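Local coordinates for epimerase domain-containing protein (PDB 6ZLK), which interconverts UDP-glucuronic acid and UDP-galacturonic acid as a 4-epimerase that uses bound NAD, at residues His27-Asp32 and Gln57-Asp62; Val137-Leu142 and Gly237-Ile242; Leu203-Asp208 and Lys267-Ser272. All coordinates share one frame; numbering follows the deposited sequence.

Overall arrangement
Contacts 1 and 2 reach the same large mixed sheet and are partly buried, whereas contact 3 is a surface contact on a separate two-stranded parallel sheet. The centres of contacts 1 and 3 lie about 38 Å apart, on opposite sides of the chain's centre, and each meets one end of the bound ligands: contact 1 the adenosine of NAD, contact 3 the uracil of the UDP-sugar. Both are parallel strand pairs built on backbone hydrogen bonds with apolar side chains alongside. Contact 2 differs in kind, since there a loop meets a strand through a glutamate carboxylate and an asparagine, and its segments alternate along the chain with those of contact 3.

Contact 1. Residues His27-Asp32 and Gln57-Asp62; sequences HVVGID and QFIRED. With NAD (nicotinamide-adenine-dinucleotide), chain E.
CG1 of Val-29 lies opposite its backbone nitrogen (chi1 -179°), while CG1 of Ile-59 stands beside its own nitrogen (chi1 -59°) and carries CD1 back toward Val-29; Val-29 CG1 and Ile-59 CD1 thus meet at 3.7 Å. The other branch of the isoleucine, Ile-59 CG2, lies 4.0 Å from Ile-31 CD1, and Ile-59 thereby spans both neighbours on this face of the sheet. Leu-71 of helix 68-72 packs against Ile-31 and Ile-59, and Gln-57 runs alongside Val-29 in the same direction.

On the opposite face Phe-58 is paired with Gly-30, which has no side chain, and its ring reaches over to the neighbouring strand. Phe-58 CD1 approaches Gly-30 O at 3.5 Å, and Phe-58 CE1 reaches Asp-32 CB at 3.7 Å.

Four backbone hydrogen bonds zip the parallel strands together: Gln-57 N to Val-28 O, Gly-30 N to Gln-57 O, Ile-59 N to Gly-30 O (2.8 Å) and Asp-32 N to Ile-59 O. CA-H...O contacts from Val-29, Phe-58, Ile-31 and Arg-60 supplement them.

Where the strands end, the cofactor begins. Asp-32 OD1 accepts from NAD O2B at 2.7 Å, and Asp-32 OD2 accepts from NAD O3B at 2.7 Å. Each oxygen also takes a backbone N-H, OD1 that of Phe-34 and OD2 that of Ala-9, a set of four bonds that fixes the rotation of the carboxylate. Asp-62 OD1 receives the adenine amine, NAD N6A, at 2.8 Å and is held by the backbone N of Leu-64. Strands 27-31 and 56-59 with helix 44-51 form a parallel beta-alpha-beta crossover; an acidic residue just after the second strand of the fold (27-31, following strand 2-6), gripping both hydroxyls of the adenosine ribose, is the hallmark of an NAD-binding Rossmann fold.

Contact 2. Residues Val137-Leu142 and Gly237-Ile242; sequences VSEDLL and GEVINI
Glu-139 OE2 receives the backbone N-H of Asn-241 at 2.8 Å in a nearly straight bond (172°), through the lone pair directed away from OE1. A water also lies 2.9 Å from Glu-139 OE2 and 2.8 Å from Asn-241 O. The carboxylate gets there by a bend in the side chain at chi2 (91°), which lays it against the amide of Asn-241 with the two planes 15° apart. Coming from opposite directions, the two flat groups are stacked. The bend also brings Glu-139 CG within 3.3 Å of Val-239 O, a carbonyl hydrogen-bonded to Lys-286.

Glu-139 sits in a type I turn from Ser-138 to Leu-141, braced by Ser-138 OG, which donates to Asp-140 OD1 at 2.6 Å. The Asn-241 amide is itself held, OD1 by Tyr-130 OH and ND2 by Asp-283 O. A loop side chain here takes a backbone N-H of strand 239-242, while Glu-238 and Ile-240 pair with strand 171-180 of the central sheet; Val-239 and Asn-241 touch Arg-175 of that strand, and helix 285-291 packs against Glu-139 and Ile-240.

Contact 3. Residues Leu203-Asp208 and Lys267-Ser272; sequences LTIFGD and KNFLKS. With UGA (uridine-5'-diphosphate-glucuronic acid), chain F.
Asn-268 N donates to Leu-203 O at 2.7 Å, a rung of a two-stranded parallel sheet in the part of this extended short-chain dehydrogenase fold that binds the nucleotide of the substrate. Further rungs run from Ile-205 N to Asn-268 O, Leu-270 N to Ile-205 O and Gly-207 N to Leu-270 O.

Strand 203-206 turns its other edge to the uracil. Phe-206 N donates to UGA O2 at 2.9 Å, almost straight at 172°, while Thr-204 O lies 2.8 Å from UGA N3. Thr-204 OG1 stands 3.0 Å from UGA O4 and is also hydrogen-bonded to Arg-192. The ring of Phe-206 presents a face to the base, with UGA N3 lying 3.7 Å above its plane and offset toward the rim. Leu-270 supports that ring from its edge, CD1 touching Phe-206 CE1 at 3.6 Å in the ring plane, and CD1 also reaches Thr-204 CB.

On the opposite face Ile-205 CD1 touches both the aliphatic chain of Lys-267 and the Phe-269 ring, meeting Phe-269 CE1 at 3.7 Å. Ile-254 of helix 250-261 closes over Ile-205. On the Phe-269 side, Gly-207 O approaches the edge of the ring, 3.5 Å from Phe-269 CD1.

Contact 1. Residues His27-Asp32 and Gln57-Asp62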
loop_
_atom_site.group_PDB
_atom_site.type_symbol
_atom_site.label_atom_id
_atom_site.label_comp_id
_atom_site.label_asym_id
_atom_site.label_seq_id
_atom_site.Cartn_x
_atom_site.Cartn_y
_atom_site.Cartn_z
ATOM N N HIS A 27 -3.467 24.088 -22.034
ATOM C CA HIS A 27 -2.234 23.535 -22.617
ATOM C C HIS A 27 -1.964 22.221 -21.897
ATOM O O HIS A 27 -2.115 22.164 -20.671
ATOM C CB HIS A 27 -1.085 24.498 -22.438
ATOM C CG HIS A 27 -1.273 25.749 -23.203
ATOM N ND1 HIS A 27 -0.451 26.114 -24.225
ATOM C CD2 HIS A 27 -2.202 26.719 -23.088
ATOM C CE1 HIS A 27 -0.868 27.303 -24.683
ATOM N NE2 HIS A 27 -1.945 27.673 -24.034
ATOM N N VAL A 28 -1.500 21.231 -22.621
ATOM C CA VAL A 28 -1.346 19.882 -22.035
ATOM C C VAL A 28 0.046 19.365 -22.348
ATOM O O VAL A 28 0.518 19.487 -23.520
ATOM C CB VAL A 28 -2.391 18.920 -22.598
ATOM C CG1 VAL A 28 -2.186 17.504 -22.087
ATOM C CG2 VAL A 28 -3.786 19.408 -22.269
ATOM N N VAL A 29 0.683 18.813 -21.340
ATOM C CA VAL A 29 1.957 18.062 -21.457
ATOM C C VAL A 29 1.634 16.609 -21.110
ATOM O O VAL A 29 1.062 16.373 -20.029
ATOM C CB VAL A 29 3.051 18.596 -20.521
ATOM C CG1 VAL A 29 4.304 17.775 -20.730
ATOM C CG2 VAL A 29 3.313 20.060 -20.708
ATOM N N GLY A 30 1.874 15.690 -22.023
ATOM C CA GLY A 30 1.682 14.259 -21.817
ATOM C C GLY A 30 3.006 13.594 -21.596
ATOM O O GLY A 30 3.991 13.957 -22.294
ATOM N N ILE A 31 3.107 12.712 -20.629
ATOM C CA ILE A 31 4.351 11.955 -20.416
ATOM C C ILE A 31 3.992 10.485 -20.410
ATOM O O ILE A 31 3.074 10.076 -19.667
ATOM C CB ILE A 31 5.139 12.419 -19.172
ATOM C CG1 ILE A 31 6.470 11.662 -19.066
ATOM C CG2 ILE A 31 4.315 12.300 -17.887
ATOM C CD1 ILE A 31 7.443 12.294 -18.088
ATOM N N ASP A 32 4.706 9.652 -21.135
ATOM C CA ASP A 32 4.406 8.225 -21.287
ATOM C C ASP A 32 5.641 7.544 -21.878
ATOM O O ASP A 32 6.034 8.038 -22.892
ATOM C CB ASP A 32 3.111 8.105 -22.104
ATOM C CG ASP A 32 2.458 6.742 -21.914
ATOM O OD1 ASP A 32 3.176 5.739 -22.046
ATOM O OD2 ASP A 32 1.246 6.667 -21.529
ATOM N N GLN A 57 2.261 18.999 -25.885
ATOM C CA GLN A 57 3.681 18.558 -25.931
ATOM C C GLN A 57 3.731 17.150 -25.378
ATOM O O GLN A 57 3.004 16.875 -24.363
ATOM C CB GLN A 57 4.533 19.391 -24.976
ATOM C CG GLN A 57 6.002 18.972 -24.877
ATOM C CD GLN A 57 6.836 19.707 -23.840
ATOM O OE1 GLN A 57 6.372 20.607 -23.134
ATOM N NE2 GLN A 57 8.106 19.328 -23.750
ATOM N N PHE A 58 4.497 16.274 -25.983
ATOM C CA PHE A 58 4.681 14.894 -25.498
ATOM C C PHE A 58 6.111 14.656 -25.051
ATOM O O PHE A 58 7.077 15.086 -25.738
ATOM C CB PHE A 58 4.216 13.925 -26.562
ATOM C CG PHE A 58 4.288 12.505 -26.108
ATOM C CD1 PHE A 58 3.418 12.042 -25.129
ATOM C CD2 PHE A 58 5.232 11.642 -26.631
ATOM C CE1 PHE A 58 3.480 10.735 -24.710
ATOM C CE2 PHE A 58 5.265 10.320 -26.219
ATOM C CZ PHE A 58 4.401 9.871 -25.251
ATOM N N ILE A 59 6.270 13.952 -23.922
ATOM C CA ILE A 59 7.584 13.503 -23.410
ATOM C C ILE A 59 7.547 11.992 -23.335
ATOM O O ILE A 59 6.749 11.412 -22.566
ATOM C CB ILE A 59 7.883 14.126 -22.038
ATOM C CG1 ILE A 59 7.883 15.648 -22.105
ATOM C CG2 ILE A 59 9.178 13.598 -21.447
ATOM C CD1 ILE A 59 7.738 16.290 -20.761
ATOM N N ARG A 60 8.411 11.342 -24.093
ATOM C CA ARG A 60 8.460 9.884 -24.161
ATOM C C ARG A 60 9.543 9.482 -23.166
ATOM O O ARG A 60 10.700 9.227 -23.573
ATOM C CB ARG A 60 8.728 9.378 -25.586
ATOM C CG ARG A 60 8.673 7.870 -25.696
ATOM C CD ARG A 60 9.183 7.413 -27.066
ATOM N NE ARG A 60 9.243 5.971 -27.012
ATOM C CZ ARG A 60 9.520 5.206 -28.069
ATOM N NH1 ARG A 60 9.757 5.770 -29.236
ATOM N NH2 ARG A 60 9.552 3.892 -27.943
ATOM N N GLU A 61 9.216 9.445 -21.877
ATOM C CA GLU A 61 10.227 9.135 -20.847
ATOM C C GLU A 61 9.495 8.500 -19.682
ATOM O O GLU A 61 8.301 8.832 -19.458
ATOM C CB GLU A 61 10.927 10.397 -20.302
ATOM C CG GLU A 61 11.970 11.078 -21.209
ATOM C CD GLU A 61 12.550 12.443 -20.779
ATOM O OE1 GLU A 61 12.611 12.771 -19.535
ATOM O OE2 GLU A 61 12.944 13.227 -21.708
ATOM N N ASP A 62 10.186 7.641 -18.971
ATOM C CA ASP A 62 9.709 7.109 -17.666
ATOM C C ASP A 62 9.670 8.255 -16.682
ATOM O O ASP A 62 10.630 8.970 -16.609
ATOM C CB ASP A 62 10.694 6.053 -17.172
ATOM C CG ASP A 62 10.299 5.254 -15.961
ATOM O OD1 ASP A 62 9.450 5.720 -15.181
ATOM O OD2 ASP A 62 10.867 4.125 -15.827
HETATM P PA NAD E . -3.013 2.196 -19.858
HETATM O O1A NAD E . -2.075 1.089 -19.565
HETATM O O2A NAD E . -3.713 2.249 -21.184
HETATM O O5B NAD E . -2.409 3.619 -19.566
HETATM C C5B NAD E . -1.424 3.885 -18.546
HETATM C C4B NAD E . -0.194 4.483 -19.185
HETATM O O4B NAD E . 0.771 4.741 -18.141
HETATM C C3B NAD E . 0.491 3.597 -20.211
HETATM O O3B NAD E . 0.368 4.076 -21.544
HETATM C C2B NAD E . 1.919 3.463 -19.672
HETATM O O2B NAD E . 2.942 3.464 -20.651
HETATM C C1B NAD E . 2.040 4.691 -18.763
HETATM N N9A NAD E . 3.011 4.551 -17.692
HETATM C C8A NAD E . 3.083 3.562 -16.747
HETATM N N7A NAD E . 4.077 3.708 -15.912
HETATM C C5A NAD E . 4.747 4.829 -16.398
HETATM C C6A NAD E . 5.914 5.496 -15.997
HETATM N N6A NAD E . 6.725 5.077 -15.000
HETATM N N1A NAD E . 6.265 6.618 -16.670
HETATM C C2A NAD E . 5.489 7.031 -17.696
HETATM N N3A NAD E . 4.393 6.450 -18.206
HETATM C C4A NAD E . 4.067 5.373 -17.496
HETATM O O3 NAD E . -4.123 2.055 -18.708
HETATM P PN NAD E . -5.588 2.776 -18.591
HETATM O O1N NAD E . -6.584 1.727 -18.761
HETATM O O2N NAD E . -5.570 3.971 -19.411
HETATM O O5D NAD E . -5.551 3.218 -17.076
HETATM C C5D NAD E . -5.226 4.525 -16.781
HETATM C C4D NAD E . -5.365 4.700 -15.296
HETATM O O4D NAD E . -6.725 4.458 -14.894
HETATM C C3D NAD E . -4.483 3.771 -14.448
HETATM O O3D NAD E . -3.976 4.493 -13.313
HETATM C C2D NAD E . -5.455 2.709 -13.936
HETATM O O2D NAD E . -4.970 2.074 -12.749
HETATM C C1D NAD E . -6.714 3.565 -13.830
HETATM N N1N NAD E . -7.951 2.816 -13.983
HETATM C C2N NAD E . -8.304 2.285 -15.188
HETATM C C3N NAD E . -9.458 1.591 -15.299
HETATM C C7N NAD E . -9.846 0.929 -16.574
HETATM O O7N NAD E . -10.916 0.346 -16.566
HETATM N N7N NAD E . -9.059 1.061 -17.651
HETATM C C4N NAD E . -10.336 1.521 -14.202
HETATM C C5N NAD E . -9.892 1.937 -12.950
HETATM C C6N NAD E . -8.723 2.628 -12.875
#

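Contact 2. Residues Val137-Leu142 and Gly237-Ile242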
loop_
_atom_site.group_PDB
_atom_site.type_symbol
_atom_site.label_atom_id
_atom_site.label_comp_id
_atom_site.label_asym_id
_atom_site.label_seq_id
_atom_site.Cartn_x
_atom_site.Cartn_y
_atom_site.Cartn_z
ATOM N N VAL A 137 -20.826 0.680 -3.293
ATOM C CA VAL A 137 -19.800 1.086 -2.330
ATOM C C VAL A 137 -19.649 2.612 -2.315
ATOM O O VAL A 137 -19.490 3.262 -3.346
ATOM C CB VAL A 137 -18.483 0.371 -2.628
ATOM C CG1 VAL A 137 -18.668 -1.118 -2.421
ATOM C CG2 VAL A 137 -17.905 0.696 -3.997
ATOM N N SER A 138 -19.611 3.154 -1.102
ATOM C CA SER A 138 -19.304 4.574 -0.945
ATOM C C SER A 138 -17.825 4.729 -0.544
ATOM O O SER A 138 -17.177 3.764 -0.086
ATOM C CB SER A 138 -20.323 5.189 -0.015
ATOM O OG SER A 138 -20.080 4.686 1.257
ATOM N N GLU A 139 -17.314 5.946 -0.663
ATOM C CA GLU A 139 -15.865 6.241 -0.553
ATOM C C GLU A 139 -15.322 6.147 0.878
ATOM O O GLU A 139 -14.113 6.067 0.983
ATOM C CB GLU A 139 -15.585 7.596 -1.180
ATOM C CG GLU A 139 -15.960 7.631 -2.654
ATOM C CD GLU A 139 -17.360 8.081 -3.014
ATOM O OE1 GLU A 139 -18.278 8.043 -2.132
ATOM O OE2 GLU A 139 -17.558 8.502 -4.149
ATOM N N ASP A 140 -16.185 6.070 1.904
ATOM C CA ASP A 140 -15.764 5.981 3.321
ATOM C C ASP A 140 -15.557 4.520 3.749
ATOM O O ASP A 140 -15.088 4.292 4.883
ATOM C CB ASP A 140 -16.753 6.717 4.227
ATOM C CG ASP A 140 -18.223 6.318 4.097
ATOM O OD1 ASP A 140 -18.565 5.602 3.118
ATOM O OD2 ASP A 140 -19.045 6.731 5.010
ATOM N N LEU A 141 -15.883 3.546 2.906
ATOM C CA LEU A 141 -15.770 2.114 3.264
ATOM C C LEU A 141 -14.312 1.730 3.503
ATOM O O LEU A 141 -13.405 2.133 2.709
ATOM C CB LEU A 141 -16.339 1.254 2.142
ATOM C CG LEU A 141 -17.825 0.981 2.173
ATOM C CD1 LEU A 141 -18.143 0.084 0.997
ATOM C CD2 LEU A 141 -18.273 0.339 3.493
ATOM N N LEU A 142 -14.071 0.834 4.445
ATOM C CA LEU A 142 -12.717 0.267 4.636
ATOM C C LEU A 142 -12.340 -0.554 3.403
ATOM O O LEU A 142 -12.947 -1.557 3.067
ATOM C CB LEU A 142 -12.666 -0.577 5.913
ATOM C CG LEU A 142 -11.401 -0.323 6.731
ATOM C CD1 LEU A 142 -11.566 -0.725 8.184
ATOM C CD2 LEU A 142 -10.228 -1.042 6.087
ATOM N N GLY A 237 -8.726 16.912 -1.091
ATOM C CA GLY A 237 -8.650 15.835 -0.093
ATOM C C GLY A 237 -9.718 14.771 -0.289
ATOM O O GLY A 237 -9.663 13.797 0.449
ATOM N N GLU A 238 -10.652 14.939 -1.236
ATOM C CA GLU A 238 -11.829 14.065 -1.406
ATOM C C GLU A 238 -11.471 12.842 -2.271
ATOM O O GLU A 238 -10.623 12.967 -3.217
ATOM C CB GLU A 238 -12.995 14.753 -2.100
ATOM C CG GLU A 238 -13.683 15.823 -1.239
ATOM C CD GLU A 238 -14.109 15.373 0.153
ATOM O OE1 GLU A 238 -14.500 14.212 0.328
ATOM O OE2 GLU A 238 -14.036 16.205 1.078
ATOM N N VAL A 239 -11.998 11.706 -1.903
ATOM C CA VAL A 239 -12.032 10.503 -2.774
ATOM C C VAL A 239 -13.412 10.445 -3.413
ATOM O O VAL A 239 -14.420 10.512 -2.690
ATOM C CB VAL A 239 -11.731 9.235 -1.980
ATOM C CG1 VAL A 239 -11.805 7.995 -2.858
ATOM C CG2 VAL A 239 -10.367 9.364 -1.303
ATOM N N ILE A 240 -13.479 10.264 -4.726
ATOM C CA ILE A 240 -14.735 10.336 -5.501
ATOM C C ILE A 240 -14.805 9.126 -6.438
ATOM O O ILE A 240 -13.925 9.040 -7.324
ATOM C CB ILE A 240 -14.835 11.656 -6.298
ATOM C CG1 ILE A 240 -14.592 12.881 -5.394
ATOM C CG2 ILE A 240 -16.164 11.688 -7.024
ATOM C CD1 ILE A 240 -14.641 14.223 -6.141
ATOM N N ASN A 241 -15.797 8.281 -6.266
ATOM C CA ASN A 241 -16.113 7.196 -7.243
ATOM C C ASN A 241 -16.639 7.799 -8.556
ATOM O O ASN A 241 -17.530 8.707 -8.557
ATOM C CB ASN A 241 -17.192 6.262 -6.761
ATOM C CG ASN A 241 -16.795 5.459 -5.545
ATOM O OD1 ASN A 241 -15.644 5.144 -5.344
ATOM N ND2 ASN A 241 -17.788 5.121 -4.734
ATOM N N ILE A 242 -16.138 7.302 -9.681
ATOM C CA ILE A 242 -16.638 7.623 -11.037
ATOM C C ILE A 242 -17.088 6.294 -11.658
ATOM O O ILE A 242 -16.211 5.456 -11.971
ATOM C CB ILE A 242 -15.539 8.294 -11.886
ATOM C CG1 ILE A 242 -14.984 9.561 -11.214
ATOM C CG2 ILE A 242 -16.025 8.567 -13.302
ATOM C CD1 ILE A 242 -16.012 10.644 -11.043
HETATM O O HOH W 1 -19.195 9.340 -6.334
#

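Contact 3. Residues Leu203-Asp208 and Lys267-Ser272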
loop_
_atom_site.group_PDB
_atom_site.type_symbol
_atom_site.label_atom_id
_atom_site.label_comp_id
_atom_site.label_asym_id
_atom_site.label_seq_id
_atom_site.Cartn_x
_atom_site.Cartn_y
_atom_site.Cartn_z
ATOM N N LEU A 203 -15.583 -17.382 -27.047
ATOM C CA LEU A 203 -15.464 -16.248 -26.097
ATOM C C LEU A 203 -14.873 -16.799 -24.796
ATOM O O LEU A 203 -15.447 -17.750 -24.215
ATOM C CB LEU A 203 -16.812 -15.592 -25.897
ATOM C CG LEU A 203 -17.108 -14.419 -26.825
ATOM C CD1 LEU A 203 -17.022 -14.805 -28.273
ATOM C CD2 LEU A 203 -18.466 -13.786 -26.511
ATOM N N THR A 204 -13.792 -16.194 -24.318
ATOM C CA THR A 204 -13.122 -16.636 -23.080
ATOM C C THR A 204 -13.861 -16.002 -21.916
ATOM O O THR A 204 -13.717 -14.794 -21.742
ATOM C CB THR A 204 -11.634 -16.302 -23.070
ATOM O OG1 THR A 204 -11.442 -14.901 -23.257
ATOM C CG2 THR A 204 -10.831 -17.078 -24.104
ATOM N N ILE A 205 -14.532 -16.804 -21.091
ATOM C CA ILE A 205 -15.284 -16.278 -19.939
ATOM C C ILE A 205 -14.585 -16.806 -18.698
ATOM O O ILE A 205 -14.470 -18.019 -18.589
ATOM C CB ILE A 205 -16.743 -16.722 -20.012
ATOM C CG1 ILE A 205 -17.393 -16.183 -21.287
ATOM C CG2 ILE A 205 -17.494 -16.300 -18.741
ATOM C CD1 ILE A 205 -18.794 -16.736 -21.567
ATOM N N PHE A 206 -14.179 -15.938 -17.776
ATOM C CA PHE A 206 -13.521 -16.370 -16.526
ATOM C C PHE A 206 -14.621 -16.638 -15.514
ATOM O O PHE A 206 -15.510 -15.790 -15.290
ATOM C CB PHE A 206 -12.428 -15.366 -16.116
ATOM C CG PHE A 206 -11.424 -15.074 -17.193
ATOM C CD1 PHE A 206 -11.105 -16.032 -18.154
ATOM C CD2 PHE A 206 -10.803 -13.845 -17.281
ATOM C CE1 PHE A 206 -10.178 -15.769 -19.151
ATOM C CE2 PHE A 206 -9.859 -13.596 -18.256
ATOM C CZ PHE A 206 -9.545 -14.547 -19.193
ATOM N N GLY A 207 -14.666 -17.865 -15.017
ATOM C CA GLY A 207 -15.750 -18.291 -14.136
ATOM C C GLY A 207 -17.022 -18.424 -14.927
ATOM O O GLY A 207 -16.935 -18.766 -16.125
ATOM N N ASP A 208 -18.166 -18.162 -14.332
ATOM C CA ASP A 208 -19.451 -18.530 -14.987
ATOM C C ASP A 208 -20.042 -17.319 -15.739
ATOM O O ASP A 208 -21.037 -17.474 -16.414
ATOM C CB ASP A 208 -20.459 -19.090 -14.000
ATOM C CG ASP A 208 -20.843 -18.145 -12.887
ATOM O OD1 ASP A 208 -20.569 -16.938 -13.000
ATOM O OD2 ASP A 208 -21.385 -18.645 -11.874
ATOM N N LYS A 267 -19.149 -20.126 -26.243
ATOM C CA LYS A 267 -18.558 -19.743 -24.942
ATOM C C LYS A 267 -17.511 -20.756 -24.535
ATOM O O LYS A 267 -17.754 -21.978 -24.575
ATOM C CB LYS A 267 -19.658 -19.649 -23.901
ATOM C CG LYS A 267 -20.649 -18.524 -24.174
ATOM C CD LYS A 267 -21.731 -18.406 -23.161
ATOM C CE LYS A 267 -22.696 -17.302 -23.507
ATOM N NZ LYS A 267 -23.591 -17.687 -24.640
ATOM N N ASN A 268 -16.371 -20.250 -24.101
ATOM C CA ASN A 268 -15.318 -21.061 -23.472
ATOM C C ASN A 268 -15.225 -20.634 -22.011
ATOM O O ASN A 268 -14.634 -19.594 -21.757
ATOM C CB ASN A 268 -14.006 -20.899 -24.224
ATOM C CG ASN A 268 -12.874 -21.720 -23.656
ATOM O OD1 ASN A 268 -13.099 -22.619 -22.838
ATOM N ND2 ASN A 268 -11.651 -21.383 -24.050
ATOM N N PHE A 269 -15.839 -21.387 -21.103
ATOM C CA PHE A 269 -15.803 -21.068 -19.668
ATOM C C PHE A 269 -14.503 -21.574 -19.063
ATOM O O PHE A 269 -14.248 -22.803 -19.037
ATOM C CB PHE A 269 -17.012 -21.674 -19.000
ATOM C CG PHE A 269 -18.322 -21.060 -19.405
ATOM C CD1 PHE A 269 -18.736 -19.868 -18.865
ATOM C CD2 PHE A 269 -19.167 -21.707 -20.285
ATOM C CE1 PHE A 269 -19.965 -19.325 -19.162
ATOM C CE2 PHE A 269 -20.386 -21.144 -20.618
ATOM C CZ PHE A 269 -20.792 -19.971 -20.048
ATOM N N LEU A 270 -13.671 -20.659 -18.615
ATOM C CA LEU A 270 -12.366 -20.996 -18.016
ATOM C C LEU A 270 -12.459 -20.849 -16.521
ATOM O O LEU A 270 -13.419 -20.265 -16.024
ATOM C CB LEU A 270 -11.301 -20.079 -18.592
ATOM C CG LEU A 270 -11.207 -20.149 -20.110
ATOM C CD1 LEU A 270 -10.352 -19.019 -20.615
ATOM C CD2 LEU A 270 -10.684 -21.508 -20.547
ATOM N N LYS A 271 -11.483 -21.403 -15.845
ATOM C CA LYS A 271 -11.398 -21.331 -14.374
ATOM C C LYS A 271 -11.371 -19.851 -13.976
ATOM O O LYS A 271 -10.699 -19.007 -14.610
ATOM C CB LYS A 271 -10.185 -22.152 -13.927
ATOM C CG LYS A 271 -9.958 -22.244 -12.426
ATOM C CD LYS A 271 -11.018 -23.029 -11.684
ATOM C CE LYS A 271 -10.838 -22.938 -10.179
ATOM N NZ LYS A 271 -11.244 -21.613 -9.639
ATOM N N SER A 272 -12.132 -19.506 -12.950
ATOM C CA SER A 272 -12.096 -18.125 -12.430
ATOM C C SER A 272 -10.644 -17.846 -12.010
ATOM O O SER A 272 -9.913 -18.797 -11.662
ATOM C CB SER A 272 -13.104 -17.929 -11.338
ATOM O OG SER A 272 -12.781 -18.798 -10.278
HETATM C "C1'" UGA F . -10.674 -2.977 -15.097
HETATM C "C2'" UGA F . -9.289 -2.514 -15.519
HETATM O "O2'" UGA F . -8.653 -3.604 -16.177
HETATM C "C3'" UGA F . -8.439 -2.074 -14.351
HETATM O "O3'" UGA F . -7.279 -1.432 -14.885
HETATM C "C4'" UGA F . -9.185 -1.131 -13.422
HETATM O "O4'" UGA F . -8.382 -0.906 -12.256
HETATM C "C5'" UGA F . -10.538 -1.743 -13.026
HETATM O "O5'" UGA F . -11.281 -2.057 -14.207
HETATM C "C6'" UGA F . -11.448 -0.884 -12.131
HETATM O "O'P" UGA F . -10.973 -0.204 -11.251
HETATM O "O'Q" UGA F . -12.639 -0.942 -12.275
HETATM P PB UGA F . -11.763 -5.306 -14.559
HETATM O O1B UGA F . -12.973 -4.854 -13.859
HETATM O O2B UGA F . -11.103 -6.594 -14.216
HETATM O O3B UGA F . -10.536 -4.273 -14.554
HETATM O O3A UGA F . -12.112 -5.254 -16.116
HETATM P PA UGA F . -12.131 -6.272 -17.345
HETATM O O1A UGA F . -10.749 -6.680 -17.615
HETATM O O2A UGA F . -12.939 -5.635 -18.398
HETATM O O5D UGA F . -12.921 -7.537 -16.733
HETATM C C5D UGA F . -14.276 -7.484 -16.329
HETATM C C4D UGA F . -14.740 -8.888 -16.080
HETATM O O4D UGA F . -14.585 -9.691 -17.275
HETATM C C3D UGA F . -13.983 -9.629 -14.973
HETATM O O3D UGA F . -15.008 -10.152 -14.124
HETATM C C2D UGA F . -13.198 -10.726 -15.699
HETATM O O2D UGA F . -13.298 -11.958 -15.005
HETATM C C1D UGA F . -14.005 -10.942 -16.973
HETATM N N1 UGA F . -13.215 -11.370 -18.137
HETATM C C6 UGA F . -12.134 -10.656 -18.572
HETATM C C2 UGA F . -13.718 -12.451 -18.849
HETATM O O2 UGA F . -14.674 -13.122 -18.479
HETATM N N3 UGA F . -13.051 -12.720 -20.001
HETATM C C4 UGA F . -11.957 -12.053 -20.501
HETATM O O4 UGA F . -11.456 -12.463 -21.545
HETATM C C5 UGA F . -11.480 -10.958 -19.698
#